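Local coordinates for protein lysozyme, putative (Bacillus anthracis, PDB 2WAG) that probably hydrolyses the glycan strands of bacterial peptidoglycan as a family 25 lysozyme, by a mechanism thought to retain anomeric configuration, at residues L152-K155 and D156-Q160. Sequence-based numbering, arbitrary orientation. Where two conformers were deposited one is given.
Sequences LYIK and DAYPQ
A single water joins the backbone carbonyl of Y153 to the phenol of Y158, lying 2.8 Å from Y153 O, to which it donates, and 2.7 Å from Y158 OH. This bridge spans a type II beta turn, I154 to A157, which leads from helix 147-154 toward strand 162-166 in the TIM-barrel-like catalytic domain, and it illustrates how an aromatic residue just past a turn can be tied back to the last part of a helix. With CG anti to its own carbonyl carbon (chi1 -52°), Y158 swings its ring back toward the backbone of Y153 and I154, and the same Y153 O sits at the ring edge, near its plane, 3.3 Å from Y158 CE2. Water bridge and ring-edge contact thus converge on one carbonyl oxygen. In one of its two modelled conformers, I154 meets that ring obliquely, with CD1 3.8 Å from Y158 CE2, so this apolar contact is less certain than the water bridge. Helix 119-137 covers Y158 with L126 and I130, while Y153 OH is bonded to P117 O. D156, third residue of the turn, takes the left-handed conformation (phi 55°) favoured there in type II turns, and its N is held by D176; the K155 carbonyl is bound by R119. I154 and A157 also belong to a magnesium site. K155 and D156 run side by side, pointing the same way. Their opposite charges may attract, although K155 NZ remains 4.7 Å from D156 OD2, and the aliphatic part of the lysine lies closer, its CG 3.6 Å from D156 OD2.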
loop_
_atom_site.group_PDB
_atom_site.type_symbol
_atom_site.label_atom_id
_atom_site.label_comp_id
_atom_site.label_asym_id
_atom_site.label_seq_id
_atom_site.Cartn_x
_atom_site.Cartn_y
_atom_site.Cartn_z
ATOM N N LEU A 152 16.226 -3.617 10.074
ATOM C CA LEU A 152 16.778 -2.621 10.987
ATOM C C LEU A 152 16.536 -2.889 12.477
ATOM O O LEU A 152 17.232 -2.328 13.324
ATOM C CB LEU A 152 16.258 -1.226 10.624
ATOM C CG LEU A 152 16.929 -0.542 9.431
ATOM C CD1 LEU A 152 16.087 0.624 8.937
ATOM C CD2 LEU A 152 18.331 -0.080 9.795
ATOM N N TYR A 153 15.561 -3.723 12.829
ATOM C CA TYR A 153 15.236 -3.942 14.196
ATOM C C TYR A 153 15.083 -5.400 14.627
ATOM O O TYR A 153 15.231 -5.678 15.747
ATOM C CB TYR A 153 13.977 -3.190 14.538
ATOM C CG TYR A 153 14.052 -1.711 14.266
ATOM C CD1 TYR A 153 15.060 -0.952 14.805
ATOM C CD2 TYR A 153 13.149 -1.086 13.473
ATOM C CE1 TYR A 153 15.126 0.405 14.553
ATOM C CE2 TYR A 153 13.215 0.236 13.216
ATOM C CZ TYR A 153 14.195 0.980 13.769
ATOM O OH TYR A 153 14.246 2.326 13.487
ATOM N N ILE A 154 14.641 -6.272 13.731
ATOM C CA ILE A 154 14.215 -7.613 14.116
ATOM C C ILE A 154 15.243 -8.681 13.749
ATOM O O ILE A 154 15.391 -9.680 14.456
ATOM C CB ILE A 154 12.838 -7.982 13.481
ATOM C CG1 ILE A 154 11.779 -6.871 13.670
ATOM C CG2 ILE A 154 12.365 -9.366 13.968
ATOM C CD1 ILE A 154 11.581 -6.408 15.109
ATOM N N LYS A 155 15.930 -8.477 12.633
ATOM C CA LYS A 155 16.955 -9.395 12.157
ATOM C C LYS A 155 17.982 -9.675 13.258
ATOM O O LYS A 155 18.335 -8.770 14.039
ATOM C CB LYS A 155 17.646 -8.731 10.952
ATOM C CG LYS A 155 18.714 -9.538 10.273
ATOM C CD LYS A 155 19.532 -8.643 9.331
ATOM C CE LYS A 155 20.478 -9.483 8.542
ATOM N NZ LYS A 155 21.201 -8.611 7.591
ATOM N N ASP A 156 18.465 -10.917 13.324
ATOM C CA ASP A 156 19.458 -11.305 14.339
ATOM C C ASP A 156 18.970 -10.977 15.767
ATOM O O ASP A 156 19.744 -10.512 16.623
ATOM C CB ASP A 156 20.797 -10.586 14.080
ATOM C CG ASP A 156 21.370 -10.883 12.714
ATOM O OD1 ASP A 156 21.360 -12.058 12.317
ATOM O OD2 ASP A 156 21.862 -9.928 12.061
ATOM N N ALA A 157 17.697 -11.210 16.033
ATOM C CA ALA A 157 17.108 -10.850 17.310
ATOM C C ALA A 157 15.787 -11.580 17.503
ATOM O O ALA A 157 15.336 -12.327 16.637
ATOM C CB ALA A 157 16.932 -9.329 17.390
ATOM N N TYR A 158 15.175 -11.368 18.661
ATOM C CA TYR A 158 13.861 -11.925 18.991
ATOM C C TYR A 158 13.691 -13.400 18.626
ATOM O O TYR A 158 12.701 -13.791 18.015
ATOM C CB TYR A 158 12.738 -11.093 18.359
ATOM C CG TYR A 158 12.891 -9.635 18.710
ATOM C CD1 TYR A 158 12.508 -9.157 19.961
ATOM C CD2 TYR A 158 13.481 -8.744 17.826
ATOM C CE1 TYR A 158 12.681 -7.818 20.304
ATOM C CE2 TYR A 158 13.660 -7.393 18.153
ATOM C CZ TYR A 158 13.244 -6.936 19.402
ATOM O OH TYR A 158 13.396 -5.605 19.759
ATOM N N PRO A 159 14.610 -14.255 19.087
ATOM C CA PRO A 159 14.408 -15.682 18.846
ATOM C C PRO A 159 13.197 -16.236 19.605
ATOM O O PRO A 159 12.691 -17.293 19.235
ATOM C CB PRO A 159 15.713 -16.324 19.348
ATOM C CG PRO A 159 16.261 -15.338 20.331
ATOM C CD PRO A 159 15.843 -13.970 19.837
ATOM N N GLN A 160 12.713 -15.498 20.611
ATOM C CA GLN A 160 11.571 -15.925 21.411
ATOM C C GLN A 160 10.233 -15.652 20.735
ATOM O O GLN A 160 9.192 -15.973 21.298
ATOM C CB GLN A 160 11.578 -15.292 22.823
ATOM C CG GLN A 160 11.303 -13.792 22.939
ATOM C CD GLN A 160 12.494 -12.873 22.632
ATOM O OE1 GLN A 160 13.425 -13.234 21.911
ATOM N NE2 GLN A 160 12.463 -11.656 23.193
HETATM O O HOH W 1 14.936 -4.142 18.070
#